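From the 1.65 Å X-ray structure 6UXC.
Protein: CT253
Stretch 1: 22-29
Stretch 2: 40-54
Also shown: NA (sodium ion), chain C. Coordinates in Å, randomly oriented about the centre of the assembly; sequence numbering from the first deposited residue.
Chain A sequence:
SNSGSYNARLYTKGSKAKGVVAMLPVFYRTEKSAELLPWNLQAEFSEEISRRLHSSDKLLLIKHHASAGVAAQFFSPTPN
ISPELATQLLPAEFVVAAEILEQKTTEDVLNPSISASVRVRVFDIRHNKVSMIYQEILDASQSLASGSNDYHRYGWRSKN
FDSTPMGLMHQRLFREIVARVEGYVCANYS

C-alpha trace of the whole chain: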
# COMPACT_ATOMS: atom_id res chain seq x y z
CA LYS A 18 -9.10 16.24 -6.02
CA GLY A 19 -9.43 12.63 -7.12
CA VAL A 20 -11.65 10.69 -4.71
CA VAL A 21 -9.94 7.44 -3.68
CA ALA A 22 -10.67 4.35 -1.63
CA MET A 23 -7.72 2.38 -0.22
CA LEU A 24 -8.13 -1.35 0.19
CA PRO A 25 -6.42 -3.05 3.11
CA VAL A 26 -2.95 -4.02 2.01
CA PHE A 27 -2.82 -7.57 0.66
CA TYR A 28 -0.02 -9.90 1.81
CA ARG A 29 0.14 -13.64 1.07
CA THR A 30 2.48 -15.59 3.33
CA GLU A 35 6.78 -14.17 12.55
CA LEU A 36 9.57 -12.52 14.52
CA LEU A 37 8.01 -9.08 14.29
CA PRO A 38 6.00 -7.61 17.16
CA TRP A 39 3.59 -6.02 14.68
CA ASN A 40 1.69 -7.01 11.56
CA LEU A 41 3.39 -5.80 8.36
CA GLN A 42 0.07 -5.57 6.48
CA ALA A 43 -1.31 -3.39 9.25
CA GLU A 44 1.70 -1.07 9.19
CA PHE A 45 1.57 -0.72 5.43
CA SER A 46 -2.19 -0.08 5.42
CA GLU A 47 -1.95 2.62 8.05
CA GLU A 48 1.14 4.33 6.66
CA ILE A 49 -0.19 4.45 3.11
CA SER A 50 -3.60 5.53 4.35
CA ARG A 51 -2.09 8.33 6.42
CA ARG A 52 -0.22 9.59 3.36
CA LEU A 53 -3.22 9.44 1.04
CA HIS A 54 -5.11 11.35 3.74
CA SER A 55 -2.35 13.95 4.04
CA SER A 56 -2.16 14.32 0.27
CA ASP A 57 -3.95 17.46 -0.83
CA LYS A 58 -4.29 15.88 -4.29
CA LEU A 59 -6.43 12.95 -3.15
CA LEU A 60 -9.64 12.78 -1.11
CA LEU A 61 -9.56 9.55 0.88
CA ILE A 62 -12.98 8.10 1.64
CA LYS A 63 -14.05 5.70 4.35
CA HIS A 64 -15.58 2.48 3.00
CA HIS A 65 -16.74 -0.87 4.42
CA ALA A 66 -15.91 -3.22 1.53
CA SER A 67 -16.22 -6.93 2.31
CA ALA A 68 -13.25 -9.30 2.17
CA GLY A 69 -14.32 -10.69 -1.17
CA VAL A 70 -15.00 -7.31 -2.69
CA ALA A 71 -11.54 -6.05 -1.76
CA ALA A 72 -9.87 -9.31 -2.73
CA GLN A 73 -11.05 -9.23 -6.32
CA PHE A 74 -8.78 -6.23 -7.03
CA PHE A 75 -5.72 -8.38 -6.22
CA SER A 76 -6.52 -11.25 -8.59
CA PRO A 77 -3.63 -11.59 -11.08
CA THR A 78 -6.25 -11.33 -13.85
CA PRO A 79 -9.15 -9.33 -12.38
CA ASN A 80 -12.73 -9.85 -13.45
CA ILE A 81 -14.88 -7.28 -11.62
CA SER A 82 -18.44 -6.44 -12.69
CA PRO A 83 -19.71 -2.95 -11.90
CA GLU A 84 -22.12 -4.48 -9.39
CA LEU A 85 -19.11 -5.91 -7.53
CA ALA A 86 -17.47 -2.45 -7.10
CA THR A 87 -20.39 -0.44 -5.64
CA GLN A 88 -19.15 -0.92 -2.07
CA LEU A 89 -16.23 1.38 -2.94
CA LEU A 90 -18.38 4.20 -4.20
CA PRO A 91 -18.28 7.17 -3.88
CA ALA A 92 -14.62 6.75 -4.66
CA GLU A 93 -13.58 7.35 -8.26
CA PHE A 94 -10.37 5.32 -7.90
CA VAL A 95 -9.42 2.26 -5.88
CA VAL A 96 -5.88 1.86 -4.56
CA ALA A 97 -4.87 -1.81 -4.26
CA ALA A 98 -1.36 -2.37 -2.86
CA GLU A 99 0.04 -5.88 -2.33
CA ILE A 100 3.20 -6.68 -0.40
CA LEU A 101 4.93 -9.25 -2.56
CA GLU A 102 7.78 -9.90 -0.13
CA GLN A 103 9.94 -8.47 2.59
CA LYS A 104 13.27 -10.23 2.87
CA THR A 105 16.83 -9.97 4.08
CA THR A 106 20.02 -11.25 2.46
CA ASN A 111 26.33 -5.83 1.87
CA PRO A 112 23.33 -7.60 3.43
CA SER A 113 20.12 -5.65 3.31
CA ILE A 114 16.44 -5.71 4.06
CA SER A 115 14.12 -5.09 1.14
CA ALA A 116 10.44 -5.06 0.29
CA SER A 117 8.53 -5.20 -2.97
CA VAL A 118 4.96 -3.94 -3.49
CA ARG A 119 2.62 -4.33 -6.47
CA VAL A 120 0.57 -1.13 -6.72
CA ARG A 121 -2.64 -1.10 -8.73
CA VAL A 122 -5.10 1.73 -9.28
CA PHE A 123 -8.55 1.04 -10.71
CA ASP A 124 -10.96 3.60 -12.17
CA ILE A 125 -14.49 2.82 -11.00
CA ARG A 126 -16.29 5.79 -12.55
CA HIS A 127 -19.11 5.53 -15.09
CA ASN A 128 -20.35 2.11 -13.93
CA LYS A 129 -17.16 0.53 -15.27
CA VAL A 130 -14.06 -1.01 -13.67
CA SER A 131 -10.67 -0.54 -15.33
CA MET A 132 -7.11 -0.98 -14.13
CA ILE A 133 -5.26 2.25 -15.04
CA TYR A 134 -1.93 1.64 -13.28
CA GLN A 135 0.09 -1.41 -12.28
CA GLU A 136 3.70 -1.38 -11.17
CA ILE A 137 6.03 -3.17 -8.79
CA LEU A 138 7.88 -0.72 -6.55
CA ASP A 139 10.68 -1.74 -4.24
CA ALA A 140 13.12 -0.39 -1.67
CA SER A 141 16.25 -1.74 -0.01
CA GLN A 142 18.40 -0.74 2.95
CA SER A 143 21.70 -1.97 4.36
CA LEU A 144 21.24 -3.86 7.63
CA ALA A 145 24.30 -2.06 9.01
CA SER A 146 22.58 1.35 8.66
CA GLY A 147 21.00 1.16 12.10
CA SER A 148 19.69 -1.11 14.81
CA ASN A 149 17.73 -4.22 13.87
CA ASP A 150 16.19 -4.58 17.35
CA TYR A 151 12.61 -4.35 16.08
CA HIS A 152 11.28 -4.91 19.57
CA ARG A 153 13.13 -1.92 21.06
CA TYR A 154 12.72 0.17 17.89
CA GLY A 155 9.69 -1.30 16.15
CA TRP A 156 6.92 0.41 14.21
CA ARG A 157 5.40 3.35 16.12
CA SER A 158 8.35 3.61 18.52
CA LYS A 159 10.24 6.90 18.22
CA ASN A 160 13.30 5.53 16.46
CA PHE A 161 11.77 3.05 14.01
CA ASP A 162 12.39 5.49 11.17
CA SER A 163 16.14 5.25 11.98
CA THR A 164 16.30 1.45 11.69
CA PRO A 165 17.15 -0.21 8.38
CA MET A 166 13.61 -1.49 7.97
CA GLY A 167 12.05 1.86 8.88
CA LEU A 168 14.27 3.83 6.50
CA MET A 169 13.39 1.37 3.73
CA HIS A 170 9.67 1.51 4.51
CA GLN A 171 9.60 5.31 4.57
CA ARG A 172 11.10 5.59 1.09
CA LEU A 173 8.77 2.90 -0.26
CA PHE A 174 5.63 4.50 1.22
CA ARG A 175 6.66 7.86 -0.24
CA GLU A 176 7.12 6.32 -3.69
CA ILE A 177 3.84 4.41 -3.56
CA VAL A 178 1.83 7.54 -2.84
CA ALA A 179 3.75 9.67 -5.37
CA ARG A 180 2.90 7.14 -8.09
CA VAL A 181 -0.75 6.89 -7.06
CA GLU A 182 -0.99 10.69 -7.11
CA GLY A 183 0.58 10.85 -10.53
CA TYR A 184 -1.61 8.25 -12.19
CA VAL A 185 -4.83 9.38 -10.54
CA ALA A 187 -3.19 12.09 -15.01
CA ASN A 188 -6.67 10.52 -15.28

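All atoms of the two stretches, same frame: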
# COMPACT_ATOMS: atom_id res chain seq x y z
N ALA A 22 -10.46 5.33 -2.69
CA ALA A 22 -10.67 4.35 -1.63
C ALA A 22 -9.40 3.51 -1.57
O ALA A 22 -8.90 3.09 -2.62
CB ALA A 22 -11.86 3.45 -1.95
N MET A 23 -8.87 3.28 -0.37
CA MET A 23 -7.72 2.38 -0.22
C MET A 23 -8.20 1.05 0.34
O MET A 23 -8.83 1.01 1.41
CB MET A 23 -6.64 2.95 0.71
CG MET A 23 -5.29 2.12 0.70
SD MET A 23 -4.42 2.53 2.22
CE MET A 23 -5.31 1.51 3.41
N LEU A 24 -7.88 -0.03 -0.37
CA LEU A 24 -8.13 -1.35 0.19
C LEU A 24 -7.09 -1.68 1.25
O LEU A 24 -5.94 -1.24 1.17
CB LEU A 24 -8.05 -2.41 -0.90
CG LEU A 24 -8.95 -2.16 -2.12
CD1 LEU A 24 -8.80 -3.26 -3.15
CD2 LEU A 24 -10.42 -2.01 -1.68
N PRO A 25 -7.45 -2.49 2.24
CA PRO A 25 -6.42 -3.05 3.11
C PRO A 25 -5.31 -3.67 2.28
O PRO A 25 -5.55 -4.35 1.28
CB PRO A 25 -7.17 -4.11 3.92
CG PRO A 25 -8.61 -3.64 3.89
CD PRO A 25 -8.80 -3.01 2.55
N VAL A 26 -4.07 -3.45 2.73
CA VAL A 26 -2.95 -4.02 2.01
C VAL A 26 -3.00 -5.54 2.04
O VAL A 26 -3.25 -6.19 3.08
CB VAL A 26 -1.64 -3.46 2.61
CG1 VAL A 26 -0.40 -4.25 2.08
CG2 VAL A 26 -1.54 -1.94 2.31
N PHE A 27 -2.76 -6.13 0.88
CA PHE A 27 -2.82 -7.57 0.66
C PHE A 27 -1.42 -8.16 0.85
O PHE A 27 -0.44 -7.59 0.35
CB PHE A 27 -3.33 -7.81 -0.75
CG PHE A 27 -3.74 -9.21 -1.06
CD1 PHE A 27 -4.74 -9.84 -0.34
CD2 PHE A 27 -3.17 -9.89 -2.13
CE1 PHE A 27 -5.15 -11.14 -0.66
CE2 PHE A 27 -3.58 -11.18 -2.48
CZ PHE A 27 -4.56 -11.80 -1.73
N TYR A 28 -1.33 -9.27 1.57
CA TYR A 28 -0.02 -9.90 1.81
C TYR A 28 -0.22 -11.40 1.99
O TYR A 28 -0.79 -11.84 3.00
CB TYR A 28 0.64 -9.27 3.04
CG TYR A 28 2.04 -9.72 3.37
CD1 TYR A 28 2.89 -10.22 2.41
CD2 TYR A 28 2.51 -9.62 4.67
CE1 TYR A 28 4.18 -10.63 2.73
CE2 TYR A 28 3.78 -10.02 5.00
CZ TYR A 28 4.62 -10.51 4.04
OH TYR A 28 5.88 -10.91 4.41
N ARG A 29 0.22 -12.19 1.01
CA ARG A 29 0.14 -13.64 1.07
C ARG A 29 1.44 -14.19 1.64
O ARG A 29 2.52 -13.94 1.11
CB ARG A 29 -0.12 -14.21 -0.33
CG ARG A 29 -1.42 -13.82 -0.91
CD ARG A 29 -1.50 -14.26 -2.37
NE ARG A 29 -0.65 -13.44 -3.23
CZ ARG A 29 0.34 -13.89 -4.02
NH1 ARG A 29 0.65 -15.18 -4.08
NH2 ARG A 29 1.03 -13.01 -4.75
N ASN A 40 2.14 -6.43 12.81
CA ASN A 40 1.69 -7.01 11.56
C ASN A 40 2.09 -6.10 10.40
O ASN A 40 1.69 -4.93 10.35
CB ASN A 40 0.17 -7.18 11.61
CG ASN A 40 -0.38 -7.74 10.34
OD1 ASN A 40 -0.99 -7.03 9.55
ND2 ASN A 40 -0.18 -9.04 10.14
N LEU A 41 2.89 -6.63 9.47
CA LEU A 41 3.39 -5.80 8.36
C LEU A 41 2.24 -5.24 7.53
O LEU A 41 2.24 -4.05 7.18
CB LEU A 41 4.32 -6.64 7.50
CG LEU A 41 5.39 -5.94 6.69
CD1 LEU A 41 6.41 -5.15 7.57
CD2 LEU A 41 6.09 -7.00 5.88
N GLN A 42 1.24 -6.07 7.21
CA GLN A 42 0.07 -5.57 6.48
C GLN A 42 -0.58 -4.40 7.20
O GLN A 42 -0.99 -3.41 6.56
CB GLN A 42 -0.98 -6.67 6.30
CG GLN A 42 -0.72 -7.60 5.18
N ALA A 43 -0.66 -4.47 8.52
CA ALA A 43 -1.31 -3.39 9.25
C ALA A 43 -0.49 -2.11 9.19
O ALA A 43 -1.03 -1.02 9.02
CB ALA A 43 -1.58 -3.80 10.69
N GLU A 44 0.84 -2.23 9.34
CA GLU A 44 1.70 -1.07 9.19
C GLU A 44 1.52 -0.45 7.81
O GLU A 44 1.37 0.77 7.67
CB GLU A 44 3.17 -1.45 9.40
CG GLU A 44 4.15 -0.28 9.03
CD GLU A 44 5.59 -0.71 8.85
OE1 GLU A 44 5.91 -1.93 9.01
OE2 GLU A 44 6.39 0.21 8.50
N PHE A 45 1.64 -1.28 6.78
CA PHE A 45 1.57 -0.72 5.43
C PHE A 45 0.21 -0.06 5.18
O PHE A 45 0.14 1.00 4.55
CB PHE A 45 1.83 -1.79 4.38
CG PHE A 45 3.32 -2.06 4.12
CD1 PHE A 45 4.20 -2.29 5.17
CD2 PHE A 45 3.80 -2.10 2.83
CE1 PHE A 45 5.56 -2.55 4.91
CE2 PHE A 45 5.14 -2.34 2.56
CZ PHE A 45 6.02 -2.60 3.62
N SER A 46 -0.87 -0.69 5.62
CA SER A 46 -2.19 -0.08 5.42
C SER A 46 -2.27 1.28 6.08
O SER A 46 -2.77 2.25 5.48
CB SER A 46 -3.28 -0.99 5.97
OG SER A 46 -3.39 -2.19 5.23
N GLU A 47 -1.83 1.37 7.33
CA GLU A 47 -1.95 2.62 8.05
C GLU A 47 -1.05 3.69 7.45
O GLU A 47 -1.46 4.85 7.28
CB GLU A 47 -1.61 2.43 9.52
CG GLU A 47 -1.71 3.77 10.25
CD GLU A 47 -1.60 3.64 11.75
OE1 GLU A 47 -0.97 4.50 12.37
OE2 GLU A 47 -2.14 2.65 12.29
N GLU A 48 0.20 3.33 7.13
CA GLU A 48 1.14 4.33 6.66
C GLU A 48 0.77 4.85 5.28
O GLU A 48 0.93 6.04 5.00
CB GLU A 48 2.56 3.75 6.68
CG GLU A 48 3.12 3.49 8.09
CD GLU A 48 3.38 4.78 8.87
OE1 GLU A 48 3.60 5.84 8.24
OE2 GLU A 48 3.36 4.74 10.12
N ILE A 49 0.28 3.97 4.41
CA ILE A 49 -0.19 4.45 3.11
C ILE A 49 -1.46 5.26 3.28
O ILE A 49 -1.62 6.32 2.67
CB ILE A 49 -0.37 3.28 2.12
CG1 ILE A 49 0.98 2.63 1.85
CG2 ILE A 49 -1.00 3.79 0.84
CD1 ILE A 49 0.85 1.21 1.28
N SER A 50 -2.37 4.78 4.12
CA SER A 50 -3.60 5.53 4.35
C SER A 50 -3.31 6.91 4.90
O SER A 50 -3.89 7.90 4.45
CB SER A 50 -4.53 4.74 5.28
OG SER A 50 -5.71 5.52 5.61
N ARG A 51 -2.41 7.02 5.88
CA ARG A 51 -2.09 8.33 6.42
C ARG A 51 -1.58 9.28 5.33
O ARG A 51 -1.87 10.48 5.33
CB ARG A 51 -1.06 8.23 7.55
CG ARG A 51 -1.63 7.75 8.86
CD ARG A 51 -0.53 7.60 9.91
NE ARG A 51 -1.05 7.10 11.18
CZ ARG A 51 -1.54 7.87 12.14
NH1 ARG A 51 -1.60 9.17 12.00
NH2 ARG A 51 -1.97 7.32 13.26
N ARG A 52 -0.78 8.75 4.41
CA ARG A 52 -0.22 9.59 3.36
C ARG A 52 -1.23 9.96 2.28
O ARG A 52 -1.12 11.04 1.68
CB ARG A 52 1.00 8.89 2.76
CG ARG A 52 2.22 8.93 3.68
CD ARG A 52 3.36 8.08 3.14
NE ARG A 52 4.58 8.23 3.95
CZ ARG A 52 4.79 7.62 5.11
NH1 ARG A 52 3.86 6.81 5.63
NH2 ARG A 52 5.93 7.83 5.76
N LEU A 53 -2.17 9.07 1.98
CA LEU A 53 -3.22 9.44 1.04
C LEU A 53 -4.12 10.48 1.67
O LEU A 53 -4.58 11.41 1.00
CB LEU A 53 -4.01 8.21 0.62
CG LEU A 53 -3.26 7.12 -0.13
CD1 LEU A 53 -4.18 5.90 -0.31
CD2 LEU A 53 -2.83 7.62 -1.47
N HIS A 54 -4.36 10.34 2.99
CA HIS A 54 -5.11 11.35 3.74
C HIS A 54 -4.40 12.70 3.72
O HIS A 54 -4.99 13.73 3.38
CB HIS A 54 -5.32 10.84 5.18
CG HIS A 54 -6.05 11.78 6.07
ND1 HIS A 54 -5.86 11.81 7.42
CD2 HIS A 54 -6.94 12.75 5.79
CE1 HIS A 54 -6.61 12.75 7.95
NE2 HIS A 54 -7.28 13.35 6.98
NA NA C . -5.89 13.51 1.07
O HOH W 1 -4.26 -5.55 5.52
O HOH W 2 -8.11 12.81 2.24
O HOH W 3 -7.34 15.48 1.75

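When an extended segment packs against a helix, alternate side chains usually meet the helix while their neighbours turn away, and a buried polar group at the interface needs a partner. The contact between residues 22-29 and the helix beginning at L41 in CT253 illustrates both points, the first with an interruption at P25.

A22 directs its CA-to-CB bond away from the helix and takes no part. M23 points toward it, and its t, t, p side chain lies along the helix surface: SD is 3.9 Å from CG2 of I49, CE reaches 3.4 Å from the backbone O of S46, and CB sits 4.0 Å from CD1 of L53. One side chain thus touches residues from S46 to L53, about two turns of helix. L24 again points away, and P25, set sideways, contributes only a marginal contact with S46.

At V26 the two stretches draw close, its CA lying 5.3 Å from that of S46. V26 N donates to S46 OG at 2.9 Å, with a nearly straight N-H...O angle of 167°. The same hydroxyl donates to Q42 O, 3.0 Å from OG, so it accepts from one stretch while giving its proton to the other. A water donates to V26 O at 2.7 Å and makes a weak bond to S46 OG at 3.5 Å. Beside this polar link, V26 CG2 packs 4.0 Å from F45 CB and 4.1 Å from I49 CD1, joining hydrogen bond and apolar contact in one residue.

F27 turns away, and Y28 returns toward the first helical turn. Its CE2 lies 3.9 Å from L41 CD2, whereas Q42 CG approaches the ring edge and comes within a tight 3.0 Å of Y28 CB; Q42 is not modelled beyond CG. R29 points away, completing the alternation that runs from V26.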